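Local coordinates for Rod shape-determining protein (MreC) (Helicobacter pylori, PDB 5LP5) that binds penicillin-binding protein 2 in a core cell wall synthesis complex and so probably helps set the rod shape of the cell, at residues S102-E107 with S111-P116; V139-R144 with H152-Y157; F148-A151 with A156-V159. One frame throughout, in Å; residues are numbered along the deposited sequence.

Contact 1: residues S102-E107 with S111-P116; sequences SFISLE and SVSLNP
The ring of Phe-103 has the carbonyl O of Ser-111 at its edge, near the ring plane. Val-112 reaches the same ring obliquely, with CG1 3.9 Å from Phe-103 CD1. Beyond the two segments, the ring makes an edge-to-face stack with Phe-169 of the second MreC subunit. Phe-103 and Val-112 form an antiparallel non-hydrogen-bonded pair. Next to it, Ser-102 and Ser-113 form a hydrogen-bonded pair. Ser-113 N donates to Ser-102 O at 2.9 Å, with 158° at the hydrogen. Their side chains share one sheet face, where Ser-102 OG lies 3.6 Å from Ser-113 CB. Ile-104 N donates to Ser-111 O at 3.0 Å in a nearly straight bond, though the N sits above the carbonyl plane. Ile-104 CG1 is set beside its own backbone N, anti to the carbonyl carbon (chi1 -59°). There it lies against the backbone of strand 111-114, 3.5 Å from Val-112 C. Ser-111 OG turns to Asp-108, in the short loop between the segments. Strand 111-114 also pairs with strand 144-149 on its other edge. The arrangement is a beta hairpin, made by strands 93-103 and 111-114 of the first beta barrel.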
ATOM      1  N   SER C 102     -42.224 -17.535  -1.183  1.00 30.96           N
ATOM      2  CA  SER C 102     -41.676 -18.559  -2.034  1.00 30.73           C
ATOM      3  C   SER C 102     -40.218 -18.243  -2.297  1.00 31.08           C
ATOM      4  O   SER C 102     -39.769 -17.116  -2.057  1.00 30.91           O
ATOM      5  CB  SER C 102     -42.422 -18.531  -3.348  1.00 31.01           C
ATOM      6  OG  SER C 102     -42.287 -17.275  -3.998  1.00 29.33           O
ATOM      7  N   PHE C 103     -39.485 -19.210  -2.836  1.00 32.55           N
ATOM      8  CA  PHE C 103     -38.196 -18.909  -3.465  1.00 33.59           C
ATOM      9  C   PHE C 103     -38.495 -18.268  -4.819  1.00 34.67           C
ATOM     10  O   PHE C 103     -39.571 -18.484  -5.375  1.00 36.80           O
ATOM     11  CB  PHE C 103     -37.404 -20.176  -3.663  1.00 34.02           C
ATOM     12  CG  PHE C 103     -36.958 -20.807  -2.391  1.00 34.18           C
ATOM     13  CD1 PHE C 103     -35.726 -20.511  -1.836  1.00 34.07           C
ATOM     14  CD2 PHE C 103     -37.757 -21.753  -1.765  1.00 35.74           C
ATOM     15  CE1 PHE C 103     -35.326 -21.138  -0.671  1.00 34.27           C
ATOM     16  CE2 PHE C 103     -37.361 -22.372  -0.595  1.00 35.58           C
ATOM     17  CZ  PHE C 103     -36.145 -22.064  -0.046  1.00 34.71           C
ATOM     18  N   ILE C 104     -37.569 -17.487  -5.343  1.00 33.83           N
ATOM     19  CA  ILE C 104     -37.785 -16.863  -6.647  1.00 34.61           C
ATOM     20  C   ILE C 104     -37.686 -17.931  -7.726  1.00 35.14           C
ATOM     21  O   ILE C 104     -38.588 -18.087  -8.506  1.00 36.47           O
ATOM     22  CB  ILE C 104     -36.793 -15.705  -6.928  1.00 33.99           C
ATOM     23  CG1 ILE C 104     -36.953 -14.644  -5.854  1.00 34.95           C
ATOM     24  CG2 ILE C 104     -37.050 -15.091  -8.276  1.00 34.38           C
ATOM     25  CD1 ILE C 104     -36.387 -13.267  -6.125  1.00 35.61           C
ATOM     26  N   SER C 105     -36.578 -18.668  -7.735  1.00 35.68           N
ATOM     27  CA  SER C 105     -36.382 -19.780  -8.656  1.00 34.97           C
ATOM     28  C   SER C 105     -36.497 -21.025  -7.805  1.00 34.51           C
ATOM     29  O   SER C 105     -36.307 -20.936  -6.591  1.00 34.41           O
ATOM     30  CB  SER C 105     -34.985 -19.697  -9.264  1.00 35.17           C
ATOM     31  OG  SER C 105     -34.855 -20.608 -10.327  1.00 37.18           O
ATOM     32  N   LEU C 106     -36.799 -22.175  -8.408  1.00 34.39           N
ATOM     33  CA  LEU C 106     -36.681 -23.448  -7.703  1.00 34.87           C
ATOM     34  C   LEU C 106     -35.360 -24.120  -7.959  1.00 34.66           C
ATOM     35  O   LEU C 106     -35.161 -25.247  -7.553  1.00 33.19           O
ATOM     36  CB  LEU C 106     -37.828 -24.407  -8.045  1.00 35.40           C
ATOM     37  CG  LEU C 106     -39.179 -23.987  -7.445  1.00 35.49           C
ATOM     38  CD1 LEU C 106     -40.268 -24.943  -7.875  1.00 36.47           C
ATOM     39  CD2 LEU C 106     -39.182 -23.952  -5.924  1.00 35.15           C
ATOM     40  N   GLU C 107     -34.477 -23.414  -8.647  1.00 35.01           N
ATOM     41  CA  GLU C 107     -33.120 -23.858  -8.875  1.00 36.66           C
ATOM     42  C   GLU C 107     -32.109 -22.984  -8.134  1.00 35.84           C
ATOM     43  O   GLU C 107     -30.931 -22.945  -8.511  1.00 36.45           O
ATOM     44  CB  GLU C 107     -32.803 -23.800 -10.383  1.00 38.17           C
ATOM     45  CG  GLU C 107     -33.558 -24.802 -11.259  1.00 39.49           C
ATOM     46  CD  GLU C 107     -33.419 -24.525 -12.738  1.00 41.47           C
ATOM     47  OE1 GLU C 107     -32.318 -24.131 -13.192  1.00 44.04           O
ATOM     48  OE2 GLU C 107     -34.418 -24.726 -13.467  1.00 43.75           O
ATOM     49  N   SER C 111     -32.355 -16.932  -3.123  1.00 33.34           N
ATOM     50  CA  SER C 111     -33.170 -15.840  -3.640  1.00 33.57           C
ATOM     51  C   SER C 111     -34.623 -16.085  -3.291  1.00 34.51           C
ATOM     52  O   SER C 111     -35.185 -17.136  -3.640  1.00 35.27           O
ATOM     53  CB  SER C 111     -33.025 -15.716  -5.158  1.00 34.99           C
ATOM     54  OG  SER C 111     -31.783 -15.123  -5.494  1.00 37.04           O
ATOM     55  N   VAL C 112     -35.254 -15.124  -2.611  1.00 33.49           N
ATOM     56  CA  VAL C 112     -36.627 -15.318  -2.161  1.00 33.59           C
ATOM     57  C   VAL C 112     -37.549 -14.136  -2.424  1.00 34.28           C
ATOM     58  O   VAL C 112     -37.116 -12.980  -2.443  1.00 33.74           O
ATOM     59  CB  VAL C 112     -36.678 -15.651  -0.655  1.00 33.37           C
ATOM     60  CG1 VAL C 112     -35.871 -16.897  -0.360  1.00 32.88           C
ATOM     61  CG2 VAL C 112     -36.189 -14.479   0.186  1.00 33.44           C
ATOM     62  N   SER C 113     -38.826 -14.450  -2.591  1.00 36.03           N
ATOM     63  CA  SER C 113     -39.867 -13.433  -2.701  1.00 39.13           C
ATOM     64  C   SER C 113     -40.435 -13.152  -1.316  1.00 39.77           C
ATOM     65  O   SER C 113     -40.815 -14.071  -0.596  1.00 39.21           O
ATOM     66  CB  SER C 113     -41.013 -13.903  -3.608  1.00 40.36           C
ATOM     67  OG  SER C 113     -40.706 -13.819  -4.988  1.00 41.89           O
ATOM     68  N   LEU C 114     -40.501 -11.868  -0.957  1.00 40.26           N
ATOM     69  CA  LEU C 114     -40.963 -11.440   0.346  1.00 41.15           C
ATOM     70  C   LEU C 114     -42.302 -10.745   0.266  1.00 43.06           C
ATOM     71  O   LEU C 114     -42.625 -10.077  -0.701  1.00 47.30           O
ATOM     72  CB  LEU C 114     -39.970 -10.470   0.950  1.00 41.63           C
ATOM     73  CG  LEU C 114     -38.592 -11.052   1.232  1.00 42.83           C
ATOM     74  CD1 LEU C 114     -37.619  -9.926   1.547  1.00 42.68           C
ATOM     75  CD2 LEU C 114     -38.634 -12.021   2.393  1.00 42.83           C
ATOM     76  N   ASN C 115     -43.085 -10.893   1.307  1.00 45.39           N
ATOM     77  CA  ASN C 115     -44.361 -10.241   1.343  1.00 50.34           C
ATOM     78  C   ASN C 115     -44.162  -8.732   1.397  1.00 51.96           C
ATOM     79  O   ASN C 115     -43.375  -8.245   2.224  1.00 52.80           O
ATOM     80  CB  ASN C 115     -45.124 -10.671   2.565  1.00 53.72           C
ATOM     81  CG  ASN C 115     -46.601 -10.436   2.416  1.00 58.12           C
ATOM     82  OD1 ASN C 115     -47.178 -10.758   1.367  1.00 55.95           O
ATOM     83  ND2 ASN C 115     -47.227  -9.835   3.426  1.00 62.93           N
ATOM     84  N   PRO C 116     -44.862  -7.978   0.523  1.00 50.82           N
ATOM     85  CA  PRO C 116     -44.754  -6.521   0.466  1.00 49.51           C
ATOM     86  C   PRO C 116     -44.824  -5.845   1.821  1.00 48.89           C
ATOM     87  O   PRO C 116     -45.523  -6.320   2.715  1.00 49.70           O
ATOM     88  CB  PRO C 116     -45.977  -6.109  -0.355  1.00 50.90           C
ATOM     89  CG  PRO C 116     -46.261  -7.275  -1.222  1.00 52.57           C
ATOM     90  CD  PRO C 116     -45.783  -8.493  -0.504  1.00 51.65           C
TER

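Contact 2: residues V139-R144 with H152-Y157; sequences VLEKGR and HKRCAY
Glu-141 and Arg-154 both set CG beside the backbone N, anti to the carbonyl carbon. The Glu-141 chain then runs out extended, while the Arg-154 chain bends once at chi3 (53°). The two side chains approach from opposite directions and meet by their charged groups. Arg-154 NH2 donates to Glu-141 OE2 at 3.0 Å, and this is the main bond of the salt bridge. A second bond, from Arg-154 NH1 to Glu-141 OE1, is weak at 3.5 Å. The carboxylate thus lies at the edge of the guanidinium, with Glu-141 CD in its plane, but the pair is not flat. The two planes are 39° apart, and NH2 meets OE2 from above the carboxylate plane. Val-139 adds a looser van der Waals touch, with its methyl CG2 4.1 Å from Arg-154 NH2. The side chains of Val-139 and Arg-154 cross at about a right angle.

Glu-141 ends strand 134-141 and starts a type I' turn that leads through Lys-142 and Gly-143 to Arg-144. Arg-154 sits in a type I turn from His-152 to Cys-155, in the loop between strands 144-149 and 158-161. The contact therefore ties the end of a barrel strand to a loop that leads into the second barrel. Arg-154 also packs on Phe-148 of the strand between them.

Arg-154 NH2 has a second partner, Gln-139 OE1 of the penicillin-binding protein 2 chain. The same glutamine packs on Val-139. One nitrogen thus serves both the internal salt bridge and the complex. The carboxylate probably steadies the guanidinium and offsets its charge where MreC meets its partner enzyme.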
ATOM      1  N   VAL C 139     -34.234  -5.900  -1.711  1.00 26.22           N
ATOM      2  CA  VAL C 139     -34.488  -4.712  -2.538  1.00 28.03           C
ATOM      3  C   VAL C 139     -35.885  -4.723  -3.133  1.00 27.96           C
ATOM      4  O   VAL C 139     -36.362  -5.761  -3.609  1.00 28.51           O
ATOM      5  CB  VAL C 139     -33.504  -4.599  -3.721  1.00 28.63           C
ATOM      6  CG1 VAL C 139     -33.556  -3.188  -4.291  1.00 29.90           C
ATOM      7  CG2 VAL C 139     -32.090  -4.963  -3.289  1.00 28.19           C
ATOM      8  N   LEU C 140     -36.529  -3.563  -3.108  1.00 28.39           N
ATOM      9  CA  LEU C 140     -37.815  -3.401  -3.787  1.00 29.49           C
ATOM     10  C   LEU C 140     -37.547  -3.000  -5.227  1.00 30.21           C
ATOM     11  O   LEU C 140     -36.839  -2.037  -5.470  1.00 31.41           O
ATOM     12  CB  LEU C 140     -38.655  -2.341  -3.084  1.00 29.50           C
ATOM     13  CG  LEU C 140     -39.996  -1.993  -3.699  1.00 30.50           C
ATOM     14  CD1 LEU C 140     -40.923  -3.189  -3.671  1.00 29.80           C
ATOM     15  CD2 LEU C 140     -40.627  -0.805  -2.969  1.00 31.42           C
ATOM     16  N   GLU C 141     -38.076  -3.757  -6.174  1.00 31.26           N
ATOM     17  CA  GLU C 141     -37.935  -3.445  -7.603  1.00 33.19           C
ATOM     18  C   GLU C 141     -39.256  -3.735  -8.288  1.00 35.48           C
ATOM     19  O   GLU C 141     -39.817  -4.828  -8.135  1.00 35.44           O
ATOM     20  CB  GLU C 141     -36.841  -4.273  -8.277  1.00 32.89           C
ATOM     21  CG  GLU C 141     -35.417  -3.903  -7.876  1.00 33.12           C
ATOM     22  CD  GLU C 141     -34.390  -4.982  -8.234  1.00 32.73           C
ATOM     23  OE1 GLU C 141     -34.727  -6.190  -8.237  1.00 32.14           O
ATOM     24  OE2 GLU C 141     -33.224  -4.618  -8.492  1.00 32.53           O
ATOM     25  N   LYS C 142     -39.750  -2.755  -9.042  1.00 37.47           N
ATOM     26  CA  LYS C 142     -41.031  -2.852  -9.716  1.00 38.55           C
ATOM     27  C   LYS C 142     -42.066  -3.524  -8.847  1.00 36.44           C
ATOM     28  O   LYS C 142     -42.649  -4.527  -9.229  1.00 34.88           O
ATOM     29  CB  LYS C 142     -40.875  -3.600 -11.029  1.00 41.75           C
ATOM     30  CG  LYS C 142     -40.255  -2.729 -12.115  1.00 45.45           C
ATOM     31  CD  LYS C 142     -40.159  -3.447 -13.461  1.00 49.66           C
ATOM     32  CE  LYS C 142     -39.352  -2.638 -14.465  1.00 52.33           C
ATOM     33  NZ  LYS C 142     -37.887  -2.680 -14.148  1.00 52.93           N
ATOM     34  N   GLY C 143     -42.261  -2.983  -7.658  1.00 36.63           N
ATOM     35  CA  GLY C 143     -43.344  -3.442  -6.804  1.00 37.53           C
ATOM     36  C   GLY C 143     -43.167  -4.783  -6.127  1.00 37.13           C
ATOM     37  O   GLY C 143     -44.055  -5.206  -5.408  1.00 38.14           O
ATOM     38  N   ARG C 144     -42.028  -5.442  -6.336  1.00 38.12           N
ATOM     39  CA  ARG C 144     -41.743  -6.758  -5.721  1.00 38.03           C
ATOM     40  C   ARG C 144     -40.583  -6.698  -4.741  1.00 34.95           C
ATOM     41  O   ARG C 144     -39.518  -6.158  -5.031  1.00 35.07           O
ATOM     42  CB  ARG C 144     -41.407  -7.792  -6.794  1.00 39.92           C
ATOM     43  CG  ARG C 144     -42.494  -7.928  -7.825  1.00 43.03           C
ATOM     44  CD  ARG C 144     -42.190  -8.958  -8.874  1.00 45.89           C
ATOM     45  NE  ARG C 144     -43.366  -9.130  -9.722  1.00 49.45           N
ATOM     46  CZ  ARG C 144     -44.403  -9.919  -9.436  1.00 51.59           C
ATOM     47  NH1 ARG C 144     -44.425 -10.639  -8.318  1.00 51.31           N
ATOM     48  NH2 ARG C 144     -45.427 -10.003 -10.281  1.00 54.03           N
ATOM     49  N   HIS C 152     -25.628 -15.126  -2.454  1.00 29.52           N
ATOM     50  CA  HIS C 152     -26.151 -14.698  -3.771  1.00 33.90           C
ATOM     51  C   HIS C 152     -25.195 -13.696  -4.436  1.00 36.10           C
ATOM     52  O   HIS C 152     -24.558 -12.900  -3.765  1.00 37.18           O
ATOM     53  CB  HIS C 152     -27.575 -14.109  -3.642  1.00 34.21           C
ATOM     54  CG  HIS C 152     -28.260 -13.844  -4.955  1.00 36.28           C
ATOM     55  ND1 HIS C 152     -28.287 -14.759  -5.982  1.00 38.52           N
ATOM     56  CD2 HIS C 152     -28.931 -12.758  -5.411  1.00 37.06           C
ATOM     57  CE1 HIS C 152     -28.968 -14.262  -7.000  1.00 38.85           C
ATOM     58  NE2 HIS C 152     -29.352 -13.041  -6.685  1.00 38.00           N
ATOM     59  N   LYS C 153     -25.107 -13.741  -5.754  1.00 39.65           N
ATOM     60  CA  LYS C 153     -24.326 -12.788  -6.551  1.00 44.47           C
ATOM     61  C   LYS C 153     -24.522 -11.306  -6.146  1.00 39.96           C
ATOM     62  O   LYS C 153     -23.609 -10.502  -6.227  1.00 36.85           O
ATOM     63  CB  LYS C 153     -24.697 -12.979  -8.046  1.00 53.18           C
ATOM     64  CG  LYS C 153     -23.820 -12.304  -9.085  1.00 63.36           C
ATOM     65  CD  LYS C 153     -24.331 -12.587 -10.496  1.00 71.91           C
ATOM     66  CE  LYS C 153     -23.612 -11.706 -11.522  1.00 77.86           C
ATOM     67  NZ  LYS C 153     -23.745 -12.199 -12.923  1.00 82.34           N
ATOM     68  N   ARG C 154     -25.739 -10.958  -5.753  1.00 36.73           N
ATOM     69  CA  ARG C 154     -26.121  -9.566  -5.485  1.00 33.17           C
ATOM     70  C   ARG C 154     -26.042  -9.183  -4.011  1.00 30.46           C
ATOM     71  O   ARG C 154     -26.239  -8.018  -3.655  1.00 28.56           O
ATOM     72  CB  ARG C 154     -27.564  -9.349  -5.932  1.00 34.06           C
ATOM     73  CG  ARG C 154     -27.768  -9.498  -7.435  1.00 35.54           C
ATOM     74  CD  ARG C 154     -29.145  -9.073  -7.871  1.00 35.49           C
ATOM     75  NE  ARG C 154     -29.476  -7.722  -7.407  1.00 35.47           N
ATOM     76  CZ  ARG C 154     -30.652  -7.130  -7.589  1.00 34.19           C
ATOM     77  NH1 ARG C 154     -31.607  -7.760  -8.244  1.00 33.97           N
ATOM     78  NH2 ARG C 154     -30.868  -5.910  -7.110  1.00 33.99           N
ATOM     79  N   CYS C 155     -25.787 -10.168  -3.149  1.00 27.91           N
ATOM     80  CA  CYS C 155     -25.744  -9.933  -1.721  1.00 25.93           C
ATOM     81  C   CYS C 155     -24.376  -9.457  -1.331  1.00 24.79           C
ATOM     82  O   CYS C 155     -23.403 -10.187  -1.477  1.00 25.55           O
ATOM     83  CB  CYS C 155     -26.101 -11.197  -0.951  1.00 25.74           C
ATOM     84  SG  CYS C 155     -25.795 -11.031   0.812  1.00 25.74           S
ATOM     85  N   ALA C 156     -24.307  -8.225  -0.847  1.00 23.95           N
ATOM     86  CA  ALA C 156     -23.057  -7.623  -0.388  1.00 24.25           C
ATOM     87  C   ALA C 156     -23.332  -6.570   0.673  1.00 23.25           C
ATOM     88  O   ALA C 156     -24.311  -5.847   0.601  1.00 22.01           O
ATOM     89  CB  ALA C 156     -22.305  -6.993  -1.553  1.00 25.43           C
ATOM     90  N   TYR C 157     -22.463  -6.495   1.675  1.00 23.19           N
ATOM     91  CA  TYR C 157     -22.605  -5.494   2.709  1.00 22.86           C
ATOM     92  C   TYR C 157     -21.341  -5.354   3.533  1.00 22.64           C
ATOM     93  O   TYR C 157     -20.406  -6.111   3.337  1.00 23.29           O
ATOM     94  CB  TYR C 157     -23.801  -5.803   3.585  1.00 23.26           C
ATOM     95  CG  TYR C 157     -23.870  -7.201   4.158  1.00 24.13           C
ATOM     96  CD1 TYR C 157     -23.345  -7.488   5.406  1.00 24.77           C
ATOM     97  CD2 TYR C 157     -24.530  -8.220   3.484  1.00 24.40           C
ATOM     98  CE1 TYR C 157     -23.438  -8.760   5.961  1.00 24.66           C
ATOM     99  CE2 TYR C 157     -24.640  -9.493   4.036  1.00 24.39           C
ATOM    100  CZ  TYR C 157     -24.086  -9.760   5.264  1.00 24.64           C
ATOM    101  OH  TYR C 157     -24.232 -11.022   5.795  1.00 25.56           O
TER

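Contact 3: residues F148-A151 with A156-V159; sequences FLNA and AYSV
The join between the two beta barrels of MreC holds this contact. Segment 148-151 takes in the end of strand 144-149 in the first barrel and the start of the loop after it. Tyr-157 comes just before strand 158-161 of the second. Asn-150 and Tyr-157 are the residues that touch, and both are buried. Tyr-157 OH donates to Asn-150 OD1 at 2.8 Å. The hydroxyl lies in the carbonyl plane of the amide, on a lone pair of OD1, with 131° at the oxygen. Asn-150 OD1 in turn sits at the edge of the phenol ring, in its plane, and is 3.6 Å from Tyr-157 CE2. The amide and ring planes are 31° apart, although the side chains themselves cross at about a right angle. The CB of Tyr-157 points toward segment 148-151. Its CG sits between the backbone N and the carbonyl carbon (chi1 52°), a setting that brings the hydroxyl to Asn-150 OD1.

The other end of the amide is also held. Asn-150 ND2 donates to the backbone O of Ala-134 and of Phe-231. The ring of Tyr-157 makes an edge-to-face stack with Phe-204 and packs on Ala-134 and Ile-137 of the first barrel. With partners at both OD1 and ND2, the rotation of the Asn-150 amide is well defined. Two buried polar groups are thus satisfied together, in a short link that bridges the two barrels through side chains.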
ATOM      1  N   PHE C 148     -32.157 -11.217  -1.405  1.00 25.32           N
ATOM      2  CA  PHE C 148     -30.960 -11.869  -1.914  1.00 26.15           C
ATOM      3  C   PHE C 148     -30.088 -12.260  -0.745  1.00 25.20           C
ATOM      4  O   PHE C 148     -29.477 -11.415  -0.100  1.00 24.64           O
ATOM      5  CB  PHE C 148     -30.211 -10.958  -2.878  1.00 27.43           C
ATOM      6  CG  PHE C 148     -31.082 -10.422  -3.970  1.00 28.76           C
ATOM      7  CD1 PHE C 148     -31.505 -11.240  -5.002  1.00 30.00           C
ATOM      8  CD2 PHE C 148     -31.517  -9.121  -3.936  1.00 29.96           C
ATOM      9  CE1 PHE C 148     -32.346 -10.761  -5.993  1.00 31.00           C
ATOM     10  CE2 PHE C 148     -32.355  -8.632  -4.922  1.00 31.80           C
ATOM     11  CZ  PHE C 148     -32.768  -9.454  -5.959  1.00 31.42           C
ATOM     12  N   LEU C 149     -30.062 -13.561  -0.471  1.00 25.05           N
ATOM     13  CA  LEU C 149     -29.486 -14.089   0.756  1.00 24.67           C
ATOM     14  C   LEU C 149     -27.970 -14.214   0.676  1.00 24.14           C
ATOM     15  O   LEU C 149     -27.372 -14.012  -0.370  1.00 22.57           O
ATOM     16  CB  LEU C 149     -30.109 -15.446   1.074  1.00 25.17           C
ATOM     17  CG  LEU C 149     -31.644 -15.448   1.153  1.00 25.53           C
ATOM     18  CD1 LEU C 149     -32.172 -16.842   1.430  1.00 25.73           C
ATOM     19  CD2 LEU C 149     -32.166 -14.479   2.207  1.00 25.36           C
ATOM     20  N   ASN C 150     -27.358 -14.557   1.805  1.00 24.84           N
ATOM     21  CA  ASN C 150     -25.901 -14.711   1.894  1.00 25.81           C
ATOM     22  C   ASN C 150     -25.440 -15.669   0.778  1.00 25.56           C
ATOM     23  O   ASN C 150     -25.997 -16.747   0.567  1.00 24.65           O
ATOM     24  CB  ASN C 150     -25.436 -15.293   3.241  1.00 26.39           C
ATOM     25  CG  ASN C 150     -25.344 -14.267   4.350  1.00 27.01           C
ATOM     26  OD1 ASN C 150     -25.080 -13.080   4.117  1.00 29.24           O
ATOM     27  ND2 ASN C 150     -25.533 -14.736   5.596  1.00 27.07           N
ATOM     28  N   ALA C 151     -24.440 -15.231   0.035  1.00 25.70           N
ATOM     29  CA  ALA C 151     -23.852 -16.035  -1.042  1.00 26.94           C
ATOM     30  C   ALA C 151     -24.538 -15.890  -2.374  1.00 27.77           C
ATOM     31  O   ALA C 151     -24.020 -16.418  -3.359  1.00 27.37           O
ATOM     32  CB  ALA C 151     -23.730 -17.511  -0.665  1.00 27.33           C
ATOM     33  N   ALA C 156     -24.307  -8.225  -0.847  1.00 23.95           N
ATOM     34  CA  ALA C 156     -23.057  -7.623  -0.388  1.00 24.25           C
ATOM     35  C   ALA C 156     -23.332  -6.570   0.673  1.00 23.25           C
ATOM     36  O   ALA C 156     -24.311  -5.847   0.601  1.00 22.01           O
ATOM     37  CB  ALA C 156     -22.305  -6.993  -1.553  1.00 25.43           C
ATOM     38  N   TYR C 157     -22.463  -6.495   1.675  1.00 23.19           N
ATOM     39  CA  TYR C 157     -22.605  -5.494   2.709  1.00 22.86           C
ATOM     40  C   TYR C 157     -21.341  -5.354   3.533  1.00 22.64           C
ATOM     41  O   TYR C 157     -20.406  -6.111   3.337  1.00 23.29           O
ATOM     42  CB  TYR C 157     -23.801  -5.803   3.585  1.00 23.26           C
ATOM     43  CG  TYR C 157     -23.870  -7.201   4.158  1.00 24.13           C
ATOM     44  CD1 TYR C 157     -23.345  -7.488   5.406  1.00 24.77           C
ATOM     45  CD2 TYR C 157     -24.530  -8.220   3.484  1.00 24.40           C
ATOM     46  CE1 TYR C 157     -23.438  -8.760   5.961  1.00 24.66           C
ATOM     47  CE2 TYR C 157     -24.640  -9.493   4.036  1.00 24.39           C
ATOM     48  CZ  TYR C 157     -24.086  -9.760   5.264  1.00 24.64           C
ATOM     49  OH  TYR C 157     -24.232 -11.022   5.795  1.00 25.56           O
ATOM     50  N   SER C 158     -21.292  -4.339   4.400  1.00 22.47           N
ATOM     51  CA  SER C 158     -20.071  -3.991   5.147  1.00 22.21           C
ATOM     52  C   SER C 158     -20.001  -4.662   6.512  1.00 21.95           C
ATOM     53  O   SER C 158     -20.916  -4.535   7.304  1.00 21.17           O
ATOM     54  CB  SER C 158     -19.955  -2.491   5.346  1.00 21.91           C
ATOM     55  OG  SER C 158     -18.684  -2.223   5.927  1.00 22.26           O
ATOM     56  N   VAL C 159     -18.884  -5.327   6.794  1.00 22.89           N
ATOM     57  CA  VAL C 159     -18.674  -6.007   8.078  1.00 22.29           C
ATOM     58  C   VAL C 159     -17.350  -5.597   8.739  1.00 22.83           C
ATOM     59  O   VAL C 159     -16.483  -4.986   8.096  1.00 23.91           O
ATOM     60  CB  VAL C 159     -18.717  -7.525   7.919  1.00 22.00           C
ATOM     61  CG1 VAL C 159     -20.085  -7.951   7.418  1.00 21.78           C
ATOM     62  CG2 VAL C 159     -17.598  -8.021   7.007  1.00 22.84           C
TER

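Contact 1 lies farthest from the centre of the chain and is partly buried, whereas contact 3 is buried near that centre. Contact 2 falls between them, also partly buried. Contacts 1, 2 and 3 all reach the first barrel, through neighbouring strands 111-114, 144-149 and 134-141. Contacts 2 and 3 share Ala-156 and Tyr-157. Their chemistry follows their places. Contact 1 is backbone pairing with some apolar packing, contact 2 a charged pair beside the penicillin-binding protein 2 chain, and contact 3 one neutral hydrogen bond. They also touch directly: Ser-111 packs on His-152 and Phe-148, and Cys-155 packs on Leu-149 and Asn-150.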